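PDB 7AM1: protein SSD1 from Saccharomyces cerevisiae S288C, which binds mRNA untranslated regions and represses translation as a non-enzymatic member of the RNase II family, and is implicated in controlling the G1 phase of the cell cycle. Local coordinates for residues 68-73 with 208-213; 376-381 with 394-399; 422-427 with 714-719; 731-736 with 890-895. All blocks are in the same frame, centred on the assembly; numbering follows the deposited sequence.

Interaction 1 (68-73 with 208-213); sequences LVAVEL and HVVAVL
Ala-70 CB meets CG2 of Val-210 and CD2 of Leu-213, each 4.0 Å away, while CG of the leucine rests 3.8 Å from Ala-70 N. Leu-68 crosses Leu-213 obliquely and touches its CB with CD2 at 3.8 Å. On the reverse face Val-69 and Val-209 cross at about a right angle, CB of the first 3.9 Å from CG1 of the second. The strands run antiparallel, but Val-210 and Ala-211 both face Ala-70: Val-210 N binds Ala-70 O at 2.8 Å, and Ala-70 N binds Ala-211 O. This classic beta bulge shifts the register by one, and Val-71 consequently pairs with Val-209. At the polar edge two backbone bonds join Glu-72 and His-208. With CG between the backbone N and carbonyl carbon (chi1 67°), the His-208 side chain runs beside that of Glu-72. NE2 donates to Glu-72 OE1 at 2.7 Å with a nearly straight bond (174°), meeting the carboxylate on its anti side, while the oxygen lies in the ring plane. Val-210 CG1 covers one ring face, 3.6 Å above it near the rim. An alanine in place of His-208 would probably leave Glu-72 OE1 without its donor and the carboxylate freer to turn. Strand 26-32 flanks 68-73 beyond, and the 1-2-3-5-4 strand order is consistent with the OB barrel of a first cold-shock domain.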
loop_
_atom_site.group_PDB
_atom_site.type_symbol
_atom_site.label_atom_id
_atom_site.label_comp_id
_atom_site.label_asym_id
_atom_site.label_seq_id
_atom_site.Cartn_x
_atom_site.Cartn_y
_atom_site.Cartn_z
ATOM N N LEU A 68 -0.631 11.454 17.061
ATOM C CA LEU A 68 -1.475 12.641 17.072
ATOM C C LEU A 68 -0.790 13.698 17.931
ATOM O O LEU A 68 -0.519 13.454 19.112
ATOM C CB LEU A 68 -2.860 12.313 17.620
ATOM C CG LEU A 68 -3.849 13.479 17.674
ATOM C CD1 LEU A 68 -4.231 13.924 16.273
ATOM C CD2 LEU A 68 -5.081 13.091 18.477
ATOM N N VAL A 69 -0.485 14.851 17.340
ATOM C CA VAL A 69 0.271 15.893 18.021
ATOM C C VAL A 69 -0.510 17.198 18.002
ATOM O O VAL A 69 -1.338 17.442 17.117
ATOM C CB VAL A 69 1.666 16.097 17.384
ATOM C CG1 VAL A 69 2.533 14.872 17.603
ATOM C CG2 VAL A 69 1.534 16.399 15.890
ATOM N N ALA A 70 -0.252 18.026 19.008
ATOM C CA ALA A 70 -0.672 19.420 19.024
ATOM C C ALA A 70 0.494 20.278 18.553
ATOM O O ALA A 70 1.600 20.174 19.094
ATOM C CB ALA A 70 -1.113 19.837 20.428
ATOM N N VAL A 71 0.260 21.099 17.531
ATOM C CA VAL A 71 1.310 21.934 16.957
ATOM C C VAL A 71 0.909 23.396 17.102
ATOM O O VAL A 71 -0.267 23.749 16.955
ATOM C CB VAL A 71 1.614 21.583 15.482
ATOM C CG1 VAL A 71 1.202 20.149 15.175
ATOM C CG2 VAL A 71 0.959 22.566 14.527
ATOM N N GLU A 72 1.890 24.236 17.419
ATOM C CA GLU A 72 1.734 25.683 17.418
ATOM C C GLU A 72 2.353 26.245 16.145
ATOM O O GLU A 72 3.503 25.935 15.819
ATOM C CB GLU A 72 2.393 26.300 18.652
ATOM C CG GLU A 72 2.344 27.811 18.688
ATOM C CD GLU A 72 3.041 28.381 19.902
ATOM O OE1 GLU A 72 4.269 28.193 20.028
ATOM O OE2 GLU A 72 2.356 29.010 20.734
ATOM N N LEU A 73 1.583 27.053 15.419
ATOM C CA LEU A 73 2.041 27.588 14.147
ATOM C C LEU A 73 3.132 28.636 14.357
ATOM O O LEU A 73 3.235 29.269 15.413
ATOM C CB LEU A 73 0.872 28.197 13.372
ATOM N N HIS A 208 5.608 23.827 15.305
ATOM C CA HIS A 208 6.397 22.942 16.148
ATOM C C HIS A 208 5.461 22.198 17.088
ATOM O O HIS A 208 4.379 22.682 17.429
ATOM C CB HIS A 208 7.478 23.702 16.943
ATOM C CG HIS A 208 6.937 24.635 17.982
ATOM N ND1 HIS A 208 7.385 24.632 19.286
ATOM C CD2 HIS A 208 6.002 25.610 17.908
ATOM C CE1 HIS A 208 6.740 25.559 19.973
ATOM N NE2 HIS A 208 5.894 26.166 19.160
ATOM N N VAL A 209 5.892 21.011 17.495
ATOM C CA VAL A 209 5.070 20.116 18.302
ATOM C C VAL A 209 5.175 20.540 19.763
ATOM O O VAL A 209 6.277 20.641 20.312
ATOM C CB VAL A 209 5.509 18.656 18.109
ATOM C CG1 VAL A 209 4.804 17.742 19.098
ATOM C CG2 VAL A 209 5.246 18.208 16.668
ATOM N N VAL A 210 4.030 20.810 20.391
ATOM C CA VAL A 210 4.006 21.215 21.794
ATOM C C VAL A 210 3.461 20.132 22.709
ATOM O O VAL A 210 3.540 20.286 23.939
ATOM C CB VAL A 210 3.208 22.523 21.994
ATOM C CG1 VAL A 210 3.832 23.648 21.180
ATOM C CG2 VAL A 210 1.734 22.332 21.623
ATOM N N ALA A 211 2.915 19.051 22.164
ATOM C CA ALA A 211 2.422 17.955 22.984
ATOM C C ALA A 211 2.099 16.778 22.079
ATOM O O ALA A 211 1.768 16.957 20.903
ATOM C CB ALA A 211 1.182 18.370 23.789
ATOM N N VAL A 212 2.207 15.577 22.636
ATOM C CA VAL A 212 1.723 14.368 21.983
ATOM C C VAL A 212 0.349 14.064 22.560
ATOM O O VAL A 212 0.211 13.833 23.767
ATOM C CB VAL A 212 2.680 13.183 22.182
ATOM C CG1 VAL A 212 2.077 11.916 21.568
ATOM C CG2 VAL A 212 4.046 13.486 21.573
ATOM N N LEU A 213 -0.670 14.073 21.705
ATOM C CA LEU A 213 -2.032 13.863 22.175
ATOM C C LEU A 213 -2.393 12.385 22.237
ATOM O O LEU A 213 -3.096 11.962 23.162
ATOM C CB LEU A 213 -3.018 14.615 21.278
ATOM C CG LEU A 213 -2.757 16.120 21.143
ATOM C CD1 LEU A 213 -3.732 16.761 20.163
ATOM C CD2 LEU A 213 -2.820 16.822 22.499
#

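Interaction 2 (376-381 with 394-399); sequences SEFALH and CHVVDV
His-395 O is gripped by Ala-379 N in a 2.9 Å hydrogen bond, and by the CA-H of Phe-378 (CA to O 3.3 Å). Ala-379 O in turn accepts His-395 N, which closes the ring of a hydrogen-bonded antiparallel pair. On the face carrying His-395, its side chain crosses that of His-381 at about a right angle: NE2 of His-395 lies 3.0 Å from ND1 of His-381 in a hydrogen bond between two ring edges, neither ring over the other and their planes 23° apart. With its CG between backbone N and carbonyl carbon (chi1 77°), the His-381 side chain sets out on the course that brings its ring to His-395. The outer nitrogens are held too, His-381 NE2 by Glu-391 and His-395 ND1 by Ser-450, which should fix the rotation of both rings. The other face is apolar. Val-396 CG2 meets the edge of the Phe-378 ring at CD1 (3.9 Å), Cys-394 CB lies 4.0 Å from Phe-378 CZ, and Leu-380 CD2 approaches Cys-394 SG to 3.6 Å; helix 544-568 covers this side. At the end of the pairing Val-397 N bonds to Glu-377 O at 3.2 Å, while the Glu-377 carboxylate reaches Met-664 N. The two strands form a beta hairpin within the large mixed sheet of the RNB domain.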
loop_
_atom_site.group_PDB
_atom_site.type_symbol
_atom_site.label_atom_id
_atom_site.label_comp_id
_atom_site.label_asym_id
_atom_site.label_seq_id
_atom_site.Cartn_x
_atom_site.Cartn_y
_atom_site.Cartn_z
ATOM N N SER A 376 -14.627 -18.380 1.874
ATOM C CA SER A 376 -15.699 -17.704 1.154
ATOM C C SER A 376 -16.560 -16.961 2.166
ATOM O O SER A 376 -17.159 -17.581 3.052
ATOM C CB SER A 376 -16.547 -18.694 0.357
ATOM O OG SER A 376 -17.691 -18.057 -0.185
ATOM N N GLU A 377 -16.609 -15.639 2.052
ATOM C CA GLU A 377 -17.413 -14.843 2.965
ATOM C C GLU A 377 -18.472 -14.011 2.259
ATOM O O GLU A 377 -19.212 -13.283 2.930
ATOM C CB GLU A 377 -16.514 -13.937 3.822
ATOM C CG GLU A 377 -15.657 -12.925 3.078
ATOM C CD GLU A 377 -14.704 -12.203 4.024
ATOM O OE1 GLU A 377 -15.159 -11.812 5.117
ATOM O OE2 GLU A 377 -13.508 -12.031 3.695
ATOM N N PHE A 378 -18.587 -14.120 0.937
ATOM C CA PHE A 378 -19.518 -13.323 0.154
ATOM C C PHE A 378 -20.155 -14.211 -0.899
ATOM O O PHE A 378 -19.472 -15.024 -1.525
ATOM C CB PHE A 378 -18.800 -12.150 -0.505
ATOM C CG PHE A 378 -19.700 -11.236 -1.276
ATOM C CD1 PHE A 378 -20.490 -10.315 -0.614
ATOM C CD2 PHE A 378 -19.731 -11.268 -2.660
ATOM C CE1 PHE A 378 -21.306 -9.457 -1.312
ATOM C CE2 PHE A 378 -20.540 -10.405 -3.359
ATOM C CZ PHE A 378 -21.327 -9.498 -2.684
ATOM N N ALA A 379 -21.467 -14.067 -1.075
ATOM C CA ALA A 379 -22.213 -14.858 -2.040
ATOM C C ALA A 379 -23.243 -13.967 -2.719
ATOM O O ALA A 379 -23.659 -12.939 -2.177
ATOM C CB ALA A 379 -22.885 -16.062 -1.369
ATOM N N LEU A 380 -23.667 -14.383 -3.913
ATOM C CA LEU A 380 -24.571 -13.583 -4.719
ATOM C C LEU A 380 -25.647 -14.454 -5.345
ATOM O O LEU A 380 -25.447 -15.652 -5.566
ATOM C CB LEU A 380 -23.834 -12.883 -5.873
ATOM C CG LEU A 380 -22.896 -11.717 -5.607
ATOM C CD1 LEU A 380 -22.095 -11.434 -6.874
ATOM C CD2 LEU A 380 -23.681 -10.493 -5.158
ATOM N N HIS A 381 -26.785 -13.833 -5.648
ATOM C CA HIS A 381 -27.742 -14.425 -6.567
ATOM C C HIS A 381 -28.304 -13.317 -7.442
ATOM O O HIS A 381 -28.305 -12.143 -7.062
ATOM C CB HIS A 381 -28.876 -15.182 -5.855
ATOM C CG HIS A 381 -29.935 -14.311 -5.248
ATOM N ND1 HIS A 381 -29.969 -14.008 -3.904
ATOM C CD2 HIS A 381 -31.035 -13.736 -5.789
ATOM C CE1 HIS A 381 -31.030 -13.263 -3.648
ATOM N NE2 HIS A 381 -31.691 -13.079 -4.776
ATOM N N CYS A 394 -27.033 -9.861 -2.257
ATOM C CA CYS A 394 -25.645 -9.788 -1.816
ATOM C C CYS A 394 -25.574 -10.243 -0.367
ATOM O O CYS A 394 -26.153 -9.600 0.513
ATOM C CB CYS A 394 -25.106 -8.368 -1.983
ATOM S SG CYS A 394 -25.342 -7.726 -3.659
ATOM N N HIS A 395 -24.869 -11.346 -0.121
ATOM C CA HIS A 395 -24.913 -12.045 1.157
ATOM C C HIS A 395 -23.521 -12.098 1.767
ATOM O O HIS A 395 -22.559 -12.494 1.097
ATOM C CB HIS A 395 -25.455 -13.469 0.988
ATOM C CG HIS A 395 -26.655 -13.561 0.094
ATOM N ND1 HIS A 395 -27.912 -13.153 0.484
ATOM C CD2 HIS A 395 -26.786 -14.018 -1.175
ATOM C CE1 HIS A 395 -28.766 -13.357 -0.503
ATOM N NE2 HIS A 395 -28.107 -13.880 -1.524
ATOM N N VAL A 396 -23.424 -11.715 3.039
ATOM C CA VAL A 396 -22.175 -11.704 3.790
ATOM C C VAL A 396 -22.338 -12.579 5.026
ATOM O O VAL A 396 -23.366 -12.515 5.710
ATOM C CB VAL A 396 -21.776 -10.271 4.199
ATOM C CG1 VAL A 396 -20.494 -10.297 5.024
ATOM C CG2 VAL A 396 -21.622 -9.384 2.972
ATOM N N VAL A 397 -21.323 -13.401 5.308
ATOM C CA VAL A 397 -21.347 -14.228 6.511
ATOM C C VAL A 397 -21.630 -13.358 7.729
ATOM O O VAL A 397 -20.999 -12.315 7.929
ATOM C CB VAL A 397 -20.020 -14.992 6.664
ATOM C CG1 VAL A 397 -19.978 -15.706 8.008
ATOM C CG2 VAL A 397 -19.844 -15.980 5.529
ATOM N N ASP A 398 -22.581 -13.796 8.554
ATOM C CA ASP A 398 -22.972 -13.068 9.764
ATOM C C ASP A 398 -22.076 -13.526 10.914
ATOM O O ASP A 398 -22.485 -14.245 11.828
ATOM C CB ASP A 398 -24.452 -13.289 10.061
ATOM C CG ASP A 398 -24.973 -12.413 11.197
ATOM O OD1 ASP A 398 -24.166 -11.748 11.884
ATOM O OD2 ASP A 398 -26.208 -12.385 11.395
ATOM N N VAL A 399 -20.816 -13.086 10.839
ATOM C CA VAL A 399 -19.792 -13.563 11.762
ATOM C C VAL A 399 -20.192 -13.275 13.202
ATOM O O VAL A 399 -20.051 -14.134 14.081
ATOM C CB VAL A 399 -18.426 -12.930 11.432
ATOM C CG1 VAL A 399 -17.363 -13.432 12.393
ATOM C CG2 VAL A 399 -18.017 -13.230 10.006
#

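Interaction 3 (422-427 with 714-719); sequences MPQKLV and IHLLLC. With 1PE (pentaethylene glycol), chain E.
Pro-423 lays its ring against the helix 689-725, CG 3.7 Å from Ile-714 CG1 and CB 3.8 Å from Leu-717 CD2. The proline and isoleucine side chains cross at about a right angle, and CD of the proline also touches Ile-714 CG1, at 3.9 Å. Next to them the side chains of Gln-424 and Leu-717 slide past each other in opposite directions, bringing the amide NE2 of the glutamine to 3.7 Å from Leu-717 CB. The Gln-424 chain bends at chi2 (85°), and its NE2 donates to Ala-713 O, a residue of the same helix, which pins the amide there. An alanine in place of Pro-423 would probably open a gap beside Ile-714 CG1, which would lose its contacts with CG and CD. Pro-423 and Gln-424 are the two turn residues of a tight beta hairpin: Met-422 N bonds to Lys-425 O at 2.8 Å, Lys-425 N returns to Met-422 O at 3.2 Å, and the turn between has type I backbone angles. Beyond it the short strands 420-421 and 426-427 pair within the RNB domain. Helix 311-321 adds a further layer, with Ile-315 touching both Gln-424 and Leu-716. Lys-425 points elsewhere, its chain extended beyond CG, and NZ donates to OH6 of a pentaethylene glycol at 3.0 Å, probably a molecule from the crystallisation liquor.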
loop_
_atom_site.group_PDB
_atom_site.type_symbol
_atom_site.label_atom_id
_atom_site.label_comp_id
_atom_site.label_asym_id
_atom_site.label_seq_id
_atom_site.Cartn_x
_atom_site.Cartn_y
_atom_site.Cartn_z
ATOM N N MET A 422 0.005 -12.022 2.450
ATOM C CA MET A 422 1.285 -11.914 1.779
ATOM C C MET A 422 1.407 -13.042 0.765
ATOM O O MET A 422 0.783 -14.093 0.932
ATOM C CB MET A 422 2.432 -11.997 2.789
ATOM C CG MET A 422 2.408 -10.863 3.797
ATOM S SD MET A 422 3.475 -11.127 5.217
ATOM C CE MET A 422 2.683 -12.525 6.006
ATOM N N PRO A 423 2.188 -12.858 -0.302
ATOM C CA PRO A 423 2.349 -13.966 -1.257
ATOM C C PRO A 423 2.841 -15.237 -0.586
ATOM O O PRO A 423 2.417 -16.340 -0.956
ATOM C CB PRO A 423 3.374 -13.417 -2.262
ATOM C CG PRO A 423 3.292 -11.918 -2.122
ATOM C CD PRO A 423 2.966 -11.665 -0.687
ATOM N N GLN A 424 3.718 -15.098 0.410
ATOM C CA GLN A 424 4.350 -16.228 1.072
ATOM C C GLN A 424 3.491 -16.841 2.169
ATOM O O GLN A 424 3.673 -18.021 2.493
ATOM C CB GLN A 424 5.676 -15.805 1.719
ATOM C CG GLN A 424 6.674 -15.153 0.800
ATOM C CD GLN A 424 6.437 -13.671 0.658
ATOM O OE1 GLN A 424 5.316 -13.196 0.833
ATOM N NE2 GLN A 424 7.494 -12.926 0.352
ATOM N N LYS A 425 2.573 -16.075 2.751
ATOM C CA LYS A 425 1.888 -16.513 3.955
ATOM C C LYS A 425 0.655 -15.652 4.165
ATOM O O LYS A 425 0.569 -14.529 3.662
ATOM C CB LYS A 425 2.825 -16.381 5.166
ATOM C CG LYS A 425 2.596 -17.353 6.304
ATOM C CD LYS A 425 3.070 -16.746 7.623
ATOM C CE LYS A 425 2.958 -17.736 8.775
ATOM N NZ LYS A 425 3.581 -17.227 10.032
ATOM N N LEU A 426 -0.297 -16.188 4.928
ATOM C CA LEU A 426 -1.460 -15.420 5.348
ATOM C C LEU A 426 -1.639 -15.602 6.849
ATOM O O LEU A 426 -1.303 -16.651 7.409
ATOM C CB LEU A 426 -2.750 -15.838 4.610
ATOM C CG LEU A 426 -3.455 -17.141 4.986
ATOM C CD1 LEU A 426 -4.301 -16.967 6.244
ATOM C CD2 LEU A 426 -4.333 -17.638 3.841
ATOM N N VAL A 427 -2.177 -14.574 7.494
ATOM C CA VAL A 427 -2.488 -14.617 8.918
ATOM C C VAL A 427 -3.964 -14.285 9.064
ATOM O O VAL A 427 -4.409 -13.217 8.623
ATOM C CB VAL A 427 -1.618 -13.647 9.731
ATOM C CG1 VAL A 427 -1.888 -13.827 11.214
ATOM C CG2 VAL A 427 -0.146 -13.866 9.421
ATOM N N ILE A 714 5.505 -8.609 -0.840
ATOM C CA ILE A 714 5.587 -8.603 -2.298
ATOM C C ILE A 714 6.968 -8.145 -2.741
ATOM O O ILE A 714 7.612 -8.770 -3.593
ATOM C CB ILE A 714 4.495 -7.703 -2.899
ATOM C CG1 ILE A 714 3.105 -8.298 -2.673
ATOM C CG2 ILE A 714 4.767 -7.480 -4.374
ATOM C CD1 ILE A 714 1.980 -7.323 -2.993
ATOM N N HIS A 715 7.424 -7.016 -2.192
ATOM C CA HIS A 715 8.706 -6.448 -2.584
ATOM C C HIS A 715 9.828 -7.445 -2.363
ATOM O O HIS A 715 10.726 -7.585 -3.201
ATOM C CB HIS A 715 8.953 -5.168 -1.784
ATOM C CG HIS A 715 10.295 -4.548 -2.018
ATOM N ND1 HIS A 715 11.412 -4.907 -1.295
ATOM C CD2 HIS A 715 10.698 -3.586 -2.881
ATOM C CE1 HIS A 715 12.447 -4.198 -1.708
ATOM N NE2 HIS A 715 12.040 -3.388 -2.670
ATOM N N LEU A 716 9.776 -8.163 -1.243
ATOM C CA LEU A 716 10.802 -9.145 -0.922
ATOM C C LEU A 716 10.845 -10.245 -1.975
ATOM O O LEU A 716 11.910 -10.560 -2.517
ATOM C CB LEU A 716 10.527 -9.712 0.470
ATOM C CG LEU A 716 11.456 -10.764 1.058
ATOM C CD1 LEU A 716 12.851 -10.172 1.269
ATOM C CD2 LEU A 716 10.879 -11.289 2.368
ATOM N N LEU A 717 9.690 -10.839 -2.283
ATOM C CA LEU A 717 9.651 -11.923 -3.256
ATOM C C LEU A 717 9.959 -11.430 -4.661
ATOM O O LEU A 717 10.557 -12.165 -5.456
ATOM C CB LEU A 717 8.284 -12.598 -3.221
ATOM C CG LEU A 717 8.096 -13.840 -4.088
ATOM C CD1 LEU A 717 9.187 -14.863 -3.824
ATOM C CD2 LEU A 717 6.712 -14.437 -3.842
ATOM N N LEU A 718 9.568 -10.195 -4.984
ATOM C CA LEU A 718 9.869 -9.638 -6.298
ATOM C C LEU A 718 11.368 -9.438 -6.484
ATOM O O LEU A 718 11.906 -9.698 -7.567
ATOM C CB LEU A 718 9.129 -8.314 -6.484
ATOM C CG LEU A 718 9.400 -7.614 -7.815
ATOM C CD1 LEU A 718 8.998 -8.499 -8.981
ATOM C CD2 LEU A 718 8.676 -6.282 -7.869
ATOM N N CYS A 719 12.056 -8.963 -5.445
ATOM C CA CYS A 719 13.501 -8.793 -5.535
ATOM C C CYS A 719 14.191 -10.132 -5.750
ATOM O O CYS A 719 15.123 -10.241 -6.554
ATOM C CB CYS A 719 14.026 -8.115 -4.271
ATOM S SG CYS A 719 13.644 -6.368 -4.172
HETATM C C15 1PE E . 7.275 -17.132 9.245
HETATM O OH6 1PE E . 6.233 -18.027 8.977
HETATM C C16 1PE E . 6.397 -18.623 6.659
HETATM C C26 1PE E . 6.574 -19.072 8.109
HETATM O OH7 1PE E . 5.572 -19.534 5.984
#

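Interaction 4 (731-736 with 890-895); sequences QLLTMA and PILLRA
Leu-733 packs against Leu-892, CD1 to CD2 3.9 Å, on the tighter face of an antiparallel strand pair in the C-terminal sheet, consistent with the OB-clan fold of the DIS3L2-like C-terminal family. Leu-733 CD1 also lies 3.5 Å from Ile-891 O. Met-735 and Pro-890 lie side by side, pointing the same way, with SD 4.0 Å from CB of the proline. Helix 814-827 covers part of this face, its Ile-817 touching both Leu-733 and Leu-892. The other face is looser across the pair: Leu-732 and Leu-893 are paired by two backbone bonds, Leu-732 N to Leu-893 O at 2.8 Å, yet their side chains make no direct contact. Both turn instead to Ile-722 of helix 689-725, so even this side is buried rather than open to solvent. Thr-734 and Ile-891 are likewise joined by two backbone bonds, and Thr-734 OG1 is bonded to Arg-851 N. At one end Gln-731 CB touches Arg-894 CG at 3.6 Å, the guanidinium continuing to a salt bridge with Glu-896. At the other end Ala-736 CB meets Ile-891 CG1 at 3.7 Å.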
loop_
_atom_site.group_PDB
_atom_site.type_symbol
_atom_site.label_atom_id
_atom_site.label_comp_id
_atom_site.label_asym_id
_atom_site.label_seq_id
_atom_site.Cartn_x
_atom_site.Cartn_y
_atom_site.Cartn_z
ATOM N N GLN A 731 21.656 -8.989 -13.293
ATOM C CA GLN A 731 20.809 -7.844 -13.596
ATOM C C GLN A 731 19.924 -8.199 -14.783
ATOM O O GLN A 731 20.204 -9.142 -15.530
ATOM C CB GLN A 731 21.622 -6.585 -13.899
ATOM C CG GLN A 731 22.311 -6.630 -15.232
ATOM C CD GLN A 731 23.697 -6.026 -15.197
ATOM O OE1 GLN A 731 24.661 -6.631 -15.678
ATOM N NE2 GLN A 731 23.808 -4.828 -14.635
ATOM N N LEU A 732 18.839 -7.448 -14.927
ATOM C CA LEU A 732 17.930 -7.572 -16.055
ATOM C C LEU A 732 18.006 -6.295 -16.879
ATOM O O LEU A 732 18.451 -5.245 -16.405
ATOM C CB LEU A 732 16.486 -7.810 -15.605
ATOM C CG LEU A 732 16.231 -9.018 -14.708
ATOM C CD1 LEU A 732 14.773 -9.035 -14.288
ATOM C CD2 LEU A 732 16.612 -10.317 -15.400
ATOM N N LEU A 733 17.608 -6.412 -18.138
ATOM C CA LEU A 733 17.515 -5.280 -19.050
ATOM C C LEU A 733 16.095 -5.267 -19.593
ATOM O O LEU A 733 15.628 -6.273 -20.138
ATOM C CB LEU A 733 18.544 -5.397 -20.177
ATOM C CG LEU A 733 18.622 -4.266 -21.202
ATOM C CD1 LEU A 733 18.980 -2.954 -20.532
ATOM C CD2 LEU A 733 19.626 -4.605 -22.309
ATOM N N THR A 734 15.397 -4.149 -19.425
ATOM C CA THR A 734 14.027 -4.067 -19.900
ATOM C C THR A 734 13.725 -2.644 -20.333
ATOM O O THR A 734 14.346 -1.688 -19.860
ATOM C CB THR A 734 13.018 -4.505 -18.829
ATOM O OG1 THR A 734 11.704 -4.556 -19.404
ATOM C CG2 THR A 734 13.012 -3.540 -17.658
ATOM N N MET A 735 12.762 -2.514 -21.235
ATOM C CA MET A 735 12.269 -1.198 -21.602
ATOM C C MET A 735 11.407 -0.665 -20.467
ATOM O O MET A 735 10.637 -1.408 -19.852
ATOM C CB MET A 735 11.471 -1.262 -22.904
ATOM C CG MET A 735 12.277 -1.736 -24.103
ATOM S SD MET A 735 13.731 -0.711 -24.405
ATOM C CE MET A 735 12.955 0.877 -24.695
ATOM N N ALA A 736 11.579 0.614 -20.157
ATOM C CA ALA A 736 10.791 1.294 -19.141
ATOM C C ALA A 736 10.318 2.625 -19.708
ATOM O O ALA A 736 10.803 3.091 -20.741
ATOM C CB ALA A 736 11.601 1.508 -17.853
ATOM N N PRO A 890 15.783 1.978 -22.343
ATOM C CA PRO A 890 16.259 0.698 -21.799
ATOM C C PRO A 890 16.913 0.894 -20.436
ATOM O O PRO A 890 17.773 1.762 -20.262
ATOM C CB PRO A 890 17.265 0.209 -22.847
ATOM C CG PRO A 890 17.687 1.423 -23.570
ATOM C CD PRO A 890 16.565 2.409 -23.516
ATOM N N ILE A 891 16.504 0.068 -19.474
ATOM C CA ILE A 891 16.897 0.212 -18.078
ATOM C C ILE A 891 17.481 -1.107 -17.593
ATOM O O ILE A 891 16.894 -2.173 -17.816
ATOM C CB ILE A 891 15.704 0.628 -17.192
ATOM C CG1 ILE A 891 15.273 2.065 -17.503
ATOM C CG2 ILE A 891 16.034 0.470 -15.708
ATOM C CD1 ILE A 891 16.359 3.095 -17.309
ATOM N N LEU A 892 18.623 -1.029 -16.921
ATOM C CA LEU A 892 19.191 -2.160 -16.200
ATOM C C LEU A 892 18.577 -2.201 -14.805
ATOM O O LEU A 892 18.552 -1.185 -14.102
ATOM C CB LEU A 892 20.712 -2.029 -16.124
ATOM C CG LEU A 892 21.421 -2.112 -17.480
ATOM C CD1 LEU A 892 22.703 -1.297 -17.478
ATOM C CD2 LEU A 892 21.711 -3.559 -17.841
ATOM N N LEU A 893 18.063 -3.366 -14.421
ATOM C CA LEU A 893 17.290 -3.520 -13.195
ATOM C C LEU A 893 17.925 -4.585 -12.316
ATOM O O LEU A 893 18.238 -5.684 -12.787
ATOM C CB LEU A 893 15.832 -3.881 -13.509
ATOM C CG LEU A 893 14.932 -4.252 -12.327
ATOM C CD1 LEU A 893 14.715 -3.063 -11.402
ATOM C CD2 LEU A 893 13.589 -4.790 -12.822
ATOM N N ARG A 894 18.139 -4.233 -11.051
ATOM C CA ARG A 894 18.778 -5.098 -10.078
ATOM C C ARG A 894 18.147 -4.914 -8.705
ATOM O O ARG A 894 17.605 -3.856 -8.387
ATOM C CB ARG A 894 20.269 -4.797 -9.968
ATOM C CG ARG A 894 21.150 -5.922 -10.358
ATOM C CD ARG A 894 22.582 -5.445 -10.317
ATOM N NE ARG A 894 23.059 -5.291 -8.949
ATOM C CZ ARG A 894 23.751 -6.214 -8.289
ATOM N NH1 ARG A 894 24.143 -5.974 -7.046
ATOM N NH2 ARG A 894 24.056 -7.371 -8.864
ATOM N N ALA A 895 18.271 -5.954 -7.881
ATOM C CA ALA A 895 18.002 -5.894 -6.447
ATOM C C ALA A 895 19.327 -6.079 -5.706
ATOM O O ALA A 895 19.922 -7.162 -5.757
ATOM C CB ALA A 895 16.984 -6.955 -6.028
#

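Overall arrangement
The four contacts follow one another along the chain. Interaction 1 lies in the N-terminal five-stranded sheet, about 37 Å between centres from interaction 3 and 44 Å from each of the others. Interaction 2 belongs to the RNB sheet, and the hairpin of interaction 3 to the same domain, their nearest atoms about 10 Å apart. Interactions 2 and 4 fall on opposite sides of the chain's centre. Helix 689-725 is the bridge: it carries 714-719, leads directly into strand 732-741, and touches interaction 4 where Cys-719 CB meets Ala-895 CB at 3.6 Å. The long helix thus packs against both the RNB hairpin and the C-terminal sheet.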